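Extracellular ligand-binding receptor (Desulfohalobium retbaense DSM 5692, PDB 5ERE) probably serves as an extracellular sensor that binds small ligands, holding 2-oxo-4-methylpentanoic acid in a periplasmic-binding-protein module and cytosine in a tandem PAS-like (Cache) module. Local coordinates at residues Val6-Ser11 and Val19-Ala24; Ala190-Lys195 and Arg214-Ala219; Glu258-Cys263 and Thr290-Lys295; Pro307-Lys312 and Glu322-Met327; Gln334-Ile339 and Gly463-Arg468. One frame throughout, in Å; residues are numbered along the deposited sequence.

Contact 1. Residues Val6-Ser11 and Val19-Ala24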
# COMPACT_ATOMS: atom_id res chain seq x y z
N VAL A 6 -6.88 30.35 4.75
CA VAL A 6 -7.31 29.08 4.19
C VAL A 6 -7.77 29.29 2.73
O VAL A 6 -8.82 29.90 2.50
CB VAL A 6 -8.45 28.46 4.96
CG1 VAL A 6 -8.85 27.13 4.32
CG2 VAL A 6 -8.09 28.29 6.51
N ILE A 7 -6.97 28.80 1.79
CA ILE A 7 -7.17 29.04 0.36
C ILE A 7 -7.78 27.81 -0.29
O ILE A 7 -7.14 26.77 -0.36
CB ILE A 7 -5.86 29.38 -0.34
CG1 ILE A 7 -5.17 30.49 0.46
CG2 ILE A 7 -6.13 29.81 -1.78
CD1 ILE A 7 -3.76 30.91 -0.03
N LEU A 8 -9.02 27.95 -0.71
CA LEU A 8 -9.82 26.84 -1.23
C LEU A 8 -10.36 27.16 -2.63
O LEU A 8 -10.60 28.32 -2.95
CB LEU A 8 -11.00 26.55 -0.32
CG LEU A 8 -10.71 26.40 1.19
CD1 LEU A 8 -12.04 26.21 1.92
CD2 LEU A 8 -9.75 25.22 1.42
N PRO A 9 -10.59 26.13 -3.44
CA PRO A 9 -10.86 26.40 -4.85
C PRO A 9 -12.34 26.67 -5.11
O PRO A 9 -12.98 25.88 -5.81
CB PRO A 9 -10.37 25.13 -5.54
CG PRO A 9 -10.61 24.04 -4.47
CD PRO A 9 -10.34 24.70 -3.19
N PHE A 10 -12.88 27.75 -4.54
CA PHE A 10 -14.30 28.03 -4.62
C PHE A 10 -14.76 28.25 -6.11
O PHE A 10 -15.79 27.75 -6.52
CB PHE A 10 -14.66 29.26 -3.82
CG PHE A 10 -14.56 29.07 -2.32
CD1 PHE A 10 -15.38 28.17 -1.66
CD2 PHE A 10 -13.65 29.80 -1.59
CE1 PHE A 10 -15.30 27.98 -0.29
CE2 PHE A 10 -13.57 29.64 -0.19
CZ PHE A 10 -14.39 28.73 0.45
N SER A 11 -13.97 29.01 -6.86
CA SER A 11 -14.25 29.36 -8.26
C SER A 11 -13.53 28.40 -9.18
O SER A 11 -12.46 28.70 -9.69
CB SER A 11 -13.81 30.79 -8.54
OG SER A 11 -14.54 31.72 -7.77
N VAL A 19 -16.54 23.99 -0.59
CA VAL A 19 -17.59 24.31 0.36
C VAL A 19 -17.62 23.30 1.51
O VAL A 19 -17.89 23.68 2.64
CB VAL A 19 -19.00 24.38 -0.31
CG1 VAL A 19 -20.11 24.45 0.72
CG2 VAL A 19 -19.10 25.59 -1.25
N GLU A 20 -17.35 22.04 1.20
CA GLU A 20 -17.24 21.01 2.20
C GLU A 20 -16.13 21.34 3.21
O GLU A 20 -16.32 21.26 4.43
CB GLU A 20 -16.96 19.67 1.51
CG GLU A 20 -16.84 18.51 2.51
CD GLU A 20 -16.81 17.16 1.85
OE1 GLU A 20 -17.87 16.71 1.33
OE2 GLU A 20 -15.74 16.54 1.87
N GLN A 21 -14.98 21.73 2.70
CA GLN A 21 -13.84 22.05 3.53
C GLN A 21 -14.15 23.26 4.42
O GLN A 21 -13.80 23.26 5.59
CB GLN A 21 -12.60 22.29 2.69
CG GLN A 21 -12.11 21.05 1.98
CD GLN A 21 -11.05 21.36 0.91
OE1 GLN A 21 -11.20 22.28 0.12
NE2 GLN A 21 -9.97 20.62 0.93
N GLN A 22 -14.79 24.27 3.84
CA GLN A 22 -15.20 25.47 4.57
C GLN A 22 -16.15 25.13 5.69
O GLN A 22 -15.97 25.59 6.81
CB GLN A 22 -15.87 26.45 3.63
CG GLN A 22 -16.51 27.69 4.25
CD GLN A 22 -17.57 28.27 3.33
OE1 GLN A 22 -17.29 29.15 2.54
NE2 GLN A 22 -18.80 27.74 3.41
N ARG A 23 -17.18 24.35 5.38
CA ARG A 23 -18.09 23.83 6.38
C ARG A 23 -17.40 23.09 7.52
O ARG A 23 -17.71 23.32 8.72
CB ARG A 23 -19.08 22.90 5.69
CG ARG A 23 -20.06 23.66 4.87
CD ARG A 23 -20.97 22.71 4.08
NE ARG A 23 -22.03 23.45 3.41
CZ ARG A 23 -22.90 22.89 2.56
NH1 ARG A 23 -22.82 21.61 2.26
NH2 ARG A 23 -23.84 23.63 2.02
N ALA A 24 -16.46 22.21 7.17
CA ALA A 24 -15.85 21.40 8.21
C ALA A 24 -14.96 22.26 9.13
O ALA A 24 -14.92 22.04 10.34
CB ALA A 24 -15.09 20.31 7.61
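The first beta-alpha-beta unit of the periplasmic binding protein fold is packed here, where Leu8 at the end of strand 3-8 and Phe10 just beyond it meet Gln21 and Gln22 of helix 15-32. Leu8 has CG anti to the carbonyl carbon (chi1 -50°), and its two methyls part beyond it. CD2 lies 3.5 Å from Gln21 OE1. CD1 rests on the helix backbone, 3.9 Å from Gln22 N. Pro9 is the centre of an inverse gamma turn, closed by Phe10 N to Leu8 O at 2.8 Å. Its CD also lies near the amide oxygen of Gln21, crossing that side chain at about a right angle. After the turn the Phe10 ring comes back over Leu8, whose CB sits 4.0 Å above one face near the rim. Phe10 CZ is 3.6 Å from Gln22 OE1, with the ring and amide planes 42° apart. Phe10 CE1 approaches Val19 N at 4.2 Å. Strand 37-42 also takes part, since Gln22 touches Phe40. No hydrogen bond joins the two segments. Both glutamines turn their carbonyl oxygens to carbon atoms, and NE2 of Gln21 is hydrogen-bonded elsewhere. The contact therefore rests on van der Waals packing, with weak polar attraction at most.

Contact 2. Residues Ala190-Lys195 and Arg214-Ala219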
# COMPACT_ATOMS: atom_id res chain seq x y z
N ALA A 190 -16.61 13.00 -12.55
CA ALA A 190 -16.62 11.64 -13.02
C ALA A 190 -18.01 11.11 -13.32
O ALA A 190 -18.12 10.20 -14.10
CB ALA A 190 -15.95 10.72 -12.01
N ALA A 191 -19.06 11.65 -12.71
CA ALA A 191 -20.41 11.19 -13.02
C ALA A 191 -20.82 11.55 -14.47
O ALA A 191 -21.56 10.82 -15.11
CB ALA A 191 -21.41 11.76 -12.04
N THR A 192 -20.32 12.67 -14.96
CA THR A 192 -20.55 13.09 -16.34
C THR A 192 -19.65 12.31 -17.30
O THR A 192 -20.10 11.85 -18.38
CB THR A 192 -20.31 14.59 -16.50
OG1 THR A 192 -21.31 15.29 -15.76
CG2 THR A 192 -20.35 15.04 -17.98
N ILE A 193 -18.39 12.17 -16.93
CA ILE A 193 -17.46 11.37 -17.72
C ILE A 193 -18.03 9.96 -17.90
O ILE A 193 -18.11 9.48 -19.02
CB ILE A 193 -16.06 11.33 -17.07
CG1 ILE A 193 -15.45 12.73 -17.05
CG2 ILE A 193 -15.13 10.43 -17.85
CD1 ILE A 193 -14.15 12.86 -16.17
N ALA A 194 -18.46 9.34 -16.80
CA ALA A 194 -19.07 8.01 -16.84
C ALA A 194 -20.26 7.92 -17.81
O ALA A 194 -20.37 6.95 -18.56
CB ALA A 194 -19.53 7.61 -15.44
N LYS A 195 -21.13 8.92 -17.77
CA LYS A 195 -22.35 8.93 -18.58
C LYS A 195 -21.99 8.90 -20.05
O LYS A 195 -22.43 8.03 -20.79
CB LYS A 195 -23.18 10.18 -18.28
CG LYS A 195 -24.68 10.04 -18.56
CD LYS A 195 -25.31 11.30 -19.13
CE LYS A 195 -26.79 11.38 -18.76
NZ LYS A 195 -27.49 12.51 -19.43
N ARG A 214 -17.90 11.30 -4.28
CA ARG A 214 -18.75 12.47 -4.12
C ARG A 214 -20.20 12.08 -4.43
O ARG A 214 -20.44 11.13 -5.19
CB ARG A 214 -18.28 13.62 -5.04
CG ARG A 214 -16.78 13.89 -5.08
CD ARG A 214 -16.24 14.38 -3.71
NE ARG A 214 -17.02 15.49 -3.17
CZ ARG A 214 -16.91 15.96 -1.93
NH1 ARG A 214 -16.04 15.41 -1.08
NH2 ARG A 214 -17.67 16.98 -1.53
N ALA A 215 -21.15 12.81 -3.86
CA ALA A 215 -22.56 12.44 -3.94
C ALA A 215 -23.03 12.39 -5.40
O ALA A 215 -23.82 11.55 -5.78
CB ALA A 215 -23.39 13.42 -3.15
N GLU A 216 -22.51 13.30 -6.21
CA GLU A 216 -22.82 13.35 -7.64
C GLU A 216 -22.56 11.99 -8.31
O GLU A 216 -23.36 11.49 -9.11
CB GLU A 216 -21.96 14.47 -8.25
CG GLU A 216 -21.99 14.64 -9.74
CD GLU A 216 -21.15 15.84 -10.18
OE1 GLU A 216 -20.48 16.45 -9.31
OE2 GLU A 216 -21.15 16.17 -11.39
N VAL A 217 -21.46 11.37 -7.91
CA VAL A 217 -21.03 10.12 -8.49
C VAL A 217 -22.01 9.00 -8.10
O VAL A 217 -22.37 8.17 -8.94
CB VAL A 217 -19.57 9.80 -8.07
CG1 VAL A 217 -19.20 8.36 -8.35
CG2 VAL A 217 -18.63 10.71 -8.82
N LEU A 218 -22.47 9.01 -6.86
CA LEU A 218 -23.45 8.03 -6.38
C LEU A 218 -24.83 8.17 -7.04
O LEU A 218 -25.49 7.18 -7.36
CB LEU A 218 -23.58 8.15 -4.86
CG LEU A 218 -24.67 7.33 -4.19
CD1 LEU A 218 -24.56 5.87 -4.52
CD2 LEU A 218 -24.53 7.54 -2.70
N ALA A 219 -25.26 9.42 -7.24
CA ALA A 219 -26.54 9.72 -7.85
C ALA A 219 -26.63 9.18 -9.27
O ALA A 219 -27.71 8.84 -9.76
CB ALA A 219 -26.76 11.23 -7.86
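Glu216 packs against Ala191 and can be followed outward from helix 215-219. Its CB points toward helix 190-199. CG is anti to the backbone N (chi1 174°) and lies 3.7 Å from Ala191 CB. The chain then runs on extended through CD. At the tip OE2 stops 4.5 Å from Thr192 OG1, too far for a hydrogen bond. The aliphatic part of the glutamate thus makes the contact, and the carboxylate lies at its exposed margin.

Ala191 CB is the centre of the interface. It also meets the backbone of the other helix, 3.5 Å from Glu216 O and 3.9 Å from Val217 CA. Val217 adds its CG2 methyl, which is anti to the carbonyl carbon. This methyl lies 4.0 Å from Ala191 N and 4.2 Å from Ala190 CB. The small alanines let the backbones come close, with Ala191 CA and Val217 CA 4.7 Å apart.

The short helix axes approach to 8.7 Å and run 30° from parallel. Arg214, the N-cap residue of helix 215-219, forms salt bridges with Asp16 and Glu20. Ala191 also touches Ala220, Ala194 packs on Thr224 of helix 221-224, and strand 205-208 lies between the two helices in the chain.

Contact 3. Residues Glu258-Cys263 and Thr290-Lys295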
# COMPACT_ATOMS: atom_id res chain seq x y z
N GLU A 258 -10.74 15.41 6.54
CA GLU A 258 -9.37 15.88 6.59
C GLU A 258 -9.24 17.29 7.16
O GLU A 258 -8.31 17.59 7.90
CB GLU A 258 -8.75 15.87 5.17
CG GLU A 258 -7.30 16.34 5.14
CD GLU A 258 -6.74 16.46 3.69
OE1 GLU A 258 -7.41 17.10 2.83
OE2 GLU A 258 -5.62 15.93 3.46
N ALA A 259 -10.13 18.17 6.73
CA ALA A 259 -10.07 19.54 7.12
C ALA A 259 -10.44 19.66 8.62
O ALA A 259 -9.84 20.46 9.33
CB ALA A 259 -10.97 20.38 6.28
N TYR A 260 -11.36 18.82 9.09
CA TYR A 260 -11.69 18.78 10.50
C TYR A 260 -10.47 18.37 11.35
O TYR A 260 -10.22 18.98 12.40
CB TYR A 260 -12.88 17.81 10.77
CG TYR A 260 -13.21 17.67 12.23
CD1 TYR A 260 -14.07 18.57 12.84
CD2 TYR A 260 -12.66 16.65 13.00
CE1 TYR A 260 -14.39 18.47 14.21
CE2 TYR A 260 -12.97 16.53 14.37
CZ TYR A 260 -13.83 17.44 14.96
OH TYR A 260 -14.15 17.32 16.30
N ASP A 261 -9.73 17.35 10.94
CA ASP A 261 -8.54 16.96 11.71
C ASP A 261 -7.43 18.01 11.67
O ASP A 261 -6.68 18.18 12.65
CB ASP A 261 -7.96 15.63 11.26
CG ASP A 261 -8.74 14.44 11.77
OD1 ASP A 261 -9.76 14.64 12.47
OD2 ASP A 261 -8.33 13.29 11.47
N LEU A 262 -7.32 18.72 10.56
CA LEU A 262 -6.39 19.84 10.53
C LEU A 262 -6.75 20.88 11.57
O LEU A 262 -5.86 21.37 12.27
CB LEU A 262 -6.39 20.50 9.17
CG LEU A 262 -5.72 21.89 9.21
CD1 LEU A 262 -4.27 21.71 9.59
CD2 LEU A 262 -5.81 22.51 7.88
N CYS A 263 -8.02 21.28 11.65
CA CYS A 263 -8.40 22.31 12.64
C CYS A 263 -8.20 21.85 14.04
O CYS A 263 -7.75 22.62 14.89
CB CYS A 263 -9.83 22.80 12.48
SG CYS A 263 -10.10 23.52 10.90
N THR A 290 -4.86 10.71 16.37
CA THR A 290 -6.04 9.93 16.15
C THR A 290 -7.19 10.90 16.13
O THR A 290 -7.28 11.79 16.94
CB THR A 290 -6.19 8.83 17.21
OG1 THR A 290 -5.12 7.88 17.03
CG2 THR A 290 -7.51 8.11 17.06
N GLY A 291 -8.04 10.76 15.12
CA GLY A 291 -9.05 11.76 14.86
C GLY A 291 -10.01 11.22 13.82
O GLY A 291 -10.16 10.01 13.67
N ALA A 292 -10.67 12.11 13.11
CA ALA A 292 -11.73 11.71 12.22
C ALA A 292 -11.20 10.88 11.07
O ALA A 292 -11.92 9.98 10.57
CB ALA A 292 -12.49 12.93 11.71
N LEU A 293 -9.94 11.12 10.67
CA LEU A 293 -9.30 10.33 9.60
C LEU A 293 -8.77 9.02 10.11
O LEU A 293 -8.11 8.30 9.37
CB LEU A 293 -8.12 11.07 8.99
CG LEU A 293 -8.30 12.25 8.07
CD1 LEU A 293 -6.92 13.01 7.95
CD2 LEU A 293 -8.74 11.71 6.71
N GLY A 294 -8.96 8.75 11.39
CA GLY A 294 -8.41 7.55 11.98
C GLY A 294 -7.03 7.86 12.55
O GLY A 294 -6.76 9.00 12.90
N LYS A 295 -6.20 6.84 12.65
CA LYS A 295 -4.83 7.00 13.12
C LYS A 295 -3.96 7.52 11.99
O LYS A 295 -3.80 6.85 10.96
CB LYS A 295 -4.30 5.67 13.65
CG LYS A 295 -2.90 5.77 14.23
CD LYS A 295 -2.45 4.43 14.79
CE LYS A 295 -0.98 4.47 15.10
NZ LYS A 295 -0.46 3.09 15.11
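Two hydrogen bonds from the backbone N-H groups of Ala292 and Leu293 to the carboxylate of Asp261 dominate this contact. Ala292 N donates to OD1 at 2.8 Å, using the syn lone pair, with an N-H...O angle of 150°. Leu293 N donates to OD2 at 2.8 Å and is straighter, at 164°. It arrives on the syn side of OD2 but 33° out of the carboxylate plane. The carboxylate therefore spans two successive amides, each oxygen taking one. A leucine in place of Asp261 would probably leave both amides without these acceptors and free the turn to shift against the helix.

Close packing surrounds the bonds. Ala292 CB lies 3.3 Å from Asp261 OD1, and Leu293 CB is the same distance from OD2. Gly291 suits its position, because a CB here would clash with Asp261 OD1.

The apolar contacts lie around the carboxylate. Tyr260 CD2 is 3.9 Å from Ala292 CB, while the hydroxyl of Tyr260 bonds to Glu31. Leu293 CD1 rests 4.0 Å from Glu258 CA. The acid of Glu258 turns elsewhere, to Thr109 and the amide of Gly93.

The donating backbone is a type I beta turn from Gly291 to Gly294, closed by hydrogen bonds in both directions between its end residues. It connects strands 288-291 and 296-298 as a beta hairpin, which an aspartate of helix 254-271 grips within the periplasmic binding protein module.

Contact 4. Residues Pro307-Lys312 and Glu322-Met327. With EDO (1,2-ethanediol), chain H.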
# COMPACT_ATOMS: atom_id res chain seq x y z
N PRO A 307 -4.00 4.18 6.40
CA PRO A 307 -4.32 3.14 5.41
C PRO A 307 -5.48 3.48 4.45
O PRO A 307 -6.33 4.33 4.75
CB PRO A 307 -4.67 1.93 6.29
CG PRO A 307 -5.08 2.53 7.64
CD PRO A 307 -4.24 3.75 7.80
N TYR A 308 -5.45 2.84 3.28
CA TYR A 308 -6.46 2.94 2.24
C TYR A 308 -7.05 1.55 1.99
O TYR A 308 -6.42 0.49 2.26
CB TYR A 308 -5.88 3.47 0.89
CG TYR A 308 -5.76 4.96 0.74
CD1 TYR A 308 -5.21 5.75 1.75
CD2 TYR A 308 -6.16 5.59 -0.41
CE1 TYR A 308 -5.10 7.12 1.60
CE2 TYR A 308 -6.05 6.95 -0.57
CZ TYR A 308 -5.52 7.71 0.47
OH TYR A 308 -5.40 9.06 0.36
N ILE A 309 -8.27 1.56 1.44
CA ILE A 309 -8.93 0.34 1.02
C ILE A 309 -9.51 0.54 -0.38
O ILE A 309 -9.60 1.67 -0.89
CB ILE A 309 -10.08 -0.08 1.92
CG1 ILE A 309 -11.02 1.11 2.16
CG2 ILE A 309 -9.54 -0.62 3.19
CD1 ILE A 309 -12.41 0.74 2.67
N PHE A 310 -9.92 -0.57 -0.95
CA PHE A 310 -10.79 -0.53 -2.12
C PHE A 310 -12.25 -0.36 -1.76
O PHE A 310 -12.77 -1.00 -0.83
CB PHE A 310 -10.59 -1.78 -2.94
CG PHE A 310 -9.32 -1.77 -3.71
CD1 PHE A 310 -9.23 -1.04 -4.87
CD2 PHE A 310 -8.22 -2.46 -3.26
CE1 PHE A 310 -8.04 -1.01 -5.60
CE2 PHE A 310 -7.03 -2.45 -3.98
CZ PHE A 310 -6.95 -1.71 -5.15
N LYS A 311 -12.88 0.56 -2.47
CA LYS A 311 -14.30 0.80 -2.38
C LYS A 311 -14.94 0.68 -3.75
O LYS A 311 -14.25 0.66 -4.77
CB LYS A 311 -14.56 2.17 -1.77
CG LYS A 311 -14.15 2.21 -0.33
CD LYS A 311 -14.55 3.49 0.36
CE LYS A 311 -15.97 3.45 0.94
NZ LYS A 311 -16.26 4.76 1.57
N LYS A 312 -16.25 0.57 -3.77
CA LYS A 312 -16.94 0.57 -5.04
C LYS A 312 -18.29 1.25 -4.95
O LYS A 312 -18.90 1.34 -3.90
CB LYS A 312 -17.10 -0.85 -5.56
CG LYS A 312 -18.18 -1.64 -4.89
CD LYS A 312 -18.13 -3.10 -5.33
CE LYS A 312 -18.36 -3.32 -6.83
NZ LYS A 312 -17.54 -4.48 -7.31
N GLU A 322 -15.66 -5.95 -1.21
CA GLU A 322 -15.48 -7.26 -0.59
C GLU A 322 -14.33 -8.04 -1.26
O GLU A 322 -13.64 -8.83 -0.60
CB GLU A 322 -16.79 -8.07 -0.66
N PHE A 323 -14.10 -7.79 -2.55
CA PHE A 323 -13.15 -8.60 -3.31
C PHE A 323 -11.70 -8.46 -2.85
O PHE A 323 -10.90 -9.38 -3.04
CB PHE A 323 -13.25 -8.25 -4.81
CG PHE A 323 -12.68 -6.92 -5.19
CD1 PHE A 323 -11.31 -6.73 -5.30
CD2 PHE A 323 -13.52 -5.87 -5.52
CE1 PHE A 323 -10.80 -5.50 -5.68
CE2 PHE A 323 -13.01 -4.65 -5.91
CZ PHE A 323 -11.64 -4.46 -5.98
N GLN A 324 -11.36 -7.35 -2.22
CA GLN A 324 -9.95 -7.07 -1.96
C GLN A 324 -9.29 -8.02 -0.98
O GLN A 324 -8.08 -8.20 -1.02
CB GLN A 324 -9.78 -5.67 -1.47
CG GLN A 324 -10.40 -5.42 -0.11
CD GLN A 324 -10.61 -3.97 0.08
OE1 GLN A 324 -9.66 -3.20 0.08
NE2 GLN A 324 -11.88 -3.57 0.16
N PHE A 325 -10.06 -8.62 -0.08
CA PHE A 325 -9.46 -9.40 1.01
C PHE A 325 -9.04 -10.76 0.48
O PHE A 325 -7.88 -11.16 0.65
CB PHE A 325 -10.42 -9.47 2.21
CG PHE A 325 -10.81 -8.10 2.70
CD1 PHE A 325 -9.86 -7.30 3.31
CD2 PHE A 325 -12.07 -7.59 2.49
CE1 PHE A 325 -10.17 -6.00 3.69
CE2 PHE A 325 -12.39 -6.30 2.90
CZ PHE A 325 -11.44 -5.50 3.48
N PRO A 326 -9.95 -11.47 -0.22
CA PRO A 326 -9.46 -12.69 -0.86
C PRO A 326 -8.45 -12.40 -1.94
O PRO A 326 -7.53 -13.18 -2.14
CB PRO A 326 -10.74 -13.33 -1.44
CG PRO A 326 -11.81 -12.25 -1.38
CD PRO A 326 -11.42 -11.41 -0.17
N MSE A 327 -8.60 -11.30 -2.65
CA MSE A 327 -7.58 -10.91 -3.63
C MSE A 327 -6.16 -10.79 -3.03
O MSE A 327 -5.16 -11.32 -3.53
CB MSE A 327 -7.96 -9.58 -4.23
CG MSE A 327 -7.04 -9.15 -5.36
SE MSE A 327 -7.29 -7.29 -5.81
CE MSE A 327 -6.60 -6.49 -4.17
C1 EDO H . -17.60 -5.79 -3.92
O1 EDO H . -16.72 -6.91 -3.98
C2 EDO H . -18.69 -5.95 -2.87
O2 EDO H . -19.53 -4.79 -2.90
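Gln324 sets CG between its backbone N and carbonyl carbon (chi1 66°), the crowded position, and the chain then extends to bring its amide against the backbone of Phe310. Phe310 has CG anti to its carbonyl carbon (chi1 -75°), and its ring atom CD2 lies near Gln324 OE1. The amide of Gln324 pairs with both polar backbone atoms of Phe310. Phe310 N donates to OE1 at 2.8 Å, with an N-H...O angle of 163°. NE2 donates to Phe310 O at 2.9 Å, and that acceptor is tilted out of the amide plane. NE2 also bonds to Ala321 O, so two carbonyls take its hydrogens. An alanine at Gln324 would probably leave Phe310 N and Phe310 O without these partners and weaken the hold of the helix start on the strand.

The strand is 304-314 of the mixed sheet, and helix 324-357 is the long helix that leads from the binding-protein module to the sensor module. Strand 317-320 lies between them in the chain.

Apolar groups flank the amide. Gln324 OE1 is 3.6 Å from Ile309 CB. The rings of Phe310 and Phe323 meet obliquely, their centroids 5.8 Å apart. CZ of Phe323 lies 4.2 Å from Phe310 CB. The selenomethionine at Met327 crosses Phe310 at about a right angle, with CE 4.1 Å from CE2. Its selenium lies in plane at the edge of the Phe323 ring.

Contact 5. Residues Gln334-Ile339 and Gly463-Arg468. With ACY (acetic acid), chain D.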
# COMPACT_ATOMS: atom_id res chain seq x y z
N GLN A 334 0.20 -16.58 -4.21
CA GLN A 334 0.78 -16.80 -5.53
C GLN A 334 2.23 -16.36 -5.59
O GLN A 334 3.06 -17.03 -6.22
CB GLN A 334 -0.02 -16.05 -6.59
CG GLN A 334 -1.35 -16.69 -6.85
CD GLN A 334 -2.21 -15.89 -7.79
OE1 GLN A 334 -1.85 -14.79 -8.23
NE2 GLN A 334 -3.37 -16.42 -8.11
N GLU A 335 2.57 -15.23 -4.97
CA GLU A 335 3.96 -14.82 -5.02
C GLU A 335 4.80 -15.85 -4.28
O GLU A 335 5.86 -16.23 -4.77
CB GLU A 335 4.16 -13.43 -4.43
CG GLU A 335 5.62 -13.02 -4.46
CD GLU A 335 5.82 -11.54 -4.23
OE1 GLU A 335 4.84 -10.87 -3.88
OE2 GLU A 335 6.97 -11.04 -4.39
N LEU A 336 4.31 -16.30 -3.13
CA LEU A 336 5.03 -17.31 -2.35
C LEU A 336 5.18 -18.64 -3.11
O LEU A 336 6.25 -19.23 -3.09
CB LEU A 336 4.33 -17.55 -1.00
CG LEU A 336 4.48 -16.40 0.02
CD1 LEU A 336 3.48 -16.49 1.18
CD2 LEU A 336 5.95 -16.26 0.55
N ASN A 337 4.12 -19.13 -3.75
CA ASN A 337 4.24 -20.37 -4.52
C ASN A 337 5.23 -20.26 -5.65
O ASN A 337 5.97 -21.20 -5.91
CB ASN A 337 2.88 -20.82 -5.07
CG ASN A 337 1.96 -21.37 -3.95
OD1 ASN A 337 2.43 -21.97 -2.97
ND2 ASN A 337 0.67 -21.13 -4.08
N ALA A 338 5.26 -19.12 -6.32
CA ALA A 338 6.19 -18.93 -7.43
C ALA A 338 7.64 -18.79 -6.93
O ALA A 338 8.60 -19.23 -7.57
CB ALA A 338 5.79 -17.73 -8.22
N ILE A 339 7.82 -18.17 -5.78
CA ILE A 339 9.16 -18.15 -5.21
C ILE A 339 9.63 -19.57 -4.88
O ILE A 339 10.72 -19.97 -5.27
CB ILE A 339 9.22 -17.25 -3.96
CG1 ILE A 339 9.07 -15.81 -4.42
CG2 ILE A 339 10.52 -17.44 -3.24
CD1 ILE A 339 8.83 -14.81 -3.28
N GLY A 463 8.27 -12.52 6.10
CA GLY A 463 8.06 -11.10 6.34
C GLY A 463 8.44 -10.22 5.18
O GLY A 463 7.72 -9.28 4.85
N SER A 464 9.59 -10.49 4.56
CA SER A 464 10.06 -9.66 3.48
C SER A 464 9.06 -9.72 2.30
O SER A 464 8.83 -8.73 1.61
CB SER A 464 11.46 -10.09 3.04
OG SER A 464 11.49 -11.38 2.43
N ILE A 465 8.40 -10.85 2.13
CA ILE A 465 7.45 -10.98 1.01
C ILE A 465 6.10 -10.40 1.45
O ILE A 465 5.53 -9.53 0.79
CB ILE A 465 7.36 -12.44 0.58
CG1 ILE A 465 8.68 -12.82 -0.09
CG2 ILE A 465 6.15 -12.70 -0.39
CD1 ILE A 465 9.06 -14.27 0.01
N ILE A 466 5.63 -10.82 2.61
CA ILE A 466 4.30 -10.45 3.05
C ILE A 466 4.12 -8.95 3.33
O ILE A 466 3.11 -8.38 2.96
CB ILE A 466 3.91 -11.27 4.30
CG1 ILE A 466 3.68 -12.71 3.87
CG2 ILE A 466 2.68 -10.71 4.94
CD1 ILE A 466 3.72 -13.69 4.97
N SER A 467 5.08 -8.31 3.99
CA SER A 467 4.92 -6.91 4.34
C SER A 467 4.79 -6.00 3.11
O SER A 467 4.11 -4.97 3.15
CB SER A 467 6.11 -6.45 5.22
OG SER A 467 7.31 -6.52 4.47
N ARG A 468 5.43 -6.33 2.00
CA ARG A 468 5.22 -5.56 0.79
C ARG A 468 3.79 -5.70 0.28
O ARG A 468 3.21 -4.75 -0.22
CB ARG A 468 6.20 -5.98 -0.31
CG ARG A 468 7.67 -5.97 0.14
CD ARG A 468 8.68 -6.18 -1.04
NE ARG A 468 8.44 -7.43 -1.77
CZ ARG A 468 9.24 -8.51 -1.79
NH1 ARG A 468 10.40 -8.54 -1.12
NH2 ARG A 468 8.87 -9.58 -2.50
C ACY D . 10.06 -15.03 8.52
O ACY D . 9.79 -13.83 8.20
OXT ACY D . 10.22 -15.96 7.71
CH3 ACY D . 10.19 -15.39 9.99
O HOH W 1 6.16 -9.10 -2.05
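Helices 324-357 and 461-470 run roughly antiparallel here, with short axes 10.7 Å apart at 150°, and meet through Leu336 and Ile465. Ile465 is the central side chain. Its CG2, anti to the backbone N, lies 3.7 Å from Leu336 CD2 and also touches the carboxylate carbon of Glu335. Its CD1 meets Ile339 CD1 tip to tip at 3.3 Å, a tight approach for two methyls.

A polar cluster borders this apolar patch. Glu335 OE2 and Arg468 NH2 form a salt bridge at 3.1 Å, with a weak hydrogen bond of 134°. OE2 stands at the edge of the guanidinium, near its plane. A water ties the groups further. It donates to Glu335 OE1 at 2.9 Å and to Ile465 O at 2.9 Å, and accepts a weak bond from Arg468 NH2. Both charges have other partners: Lys469 forms a salt bridge to Glu335 OE1, and Tyr377 OH is hydrogen-bonded to Arg468 NH2.

Leu336 and Ile466 also touch Leu557 of strand 553-561, so both helices lie against the sheet that contains this strand. The arrangement is consistent with the tandem PAS-like (Cache) sensor architecture, in which a long N-terminal helix packs beside the domains.

Overall arrangement
From the N terminus, contact 1 closes a short loop between strand 3-8 and helix 15-32. Contact 2 follows with the loop between helices 190-199 and 215-219, and contact 3 with that from helix 254-271 to the hairpin turn. Contact 4 closes the short connection from strand 304-314 to helix 324-357. Contact 5 spans 123 residues, bringing that helix to helix 461-470. All five are in series; none nests or crosses. Contacts 1 and 2 touch through the Glu20-Arg214 salt bridge, and contacts 1 and 3 by packing. Contacts 1 to 3 thus knit the binding-protein module, while contacts 4 and 5 share the long helix that leads to the sensor module.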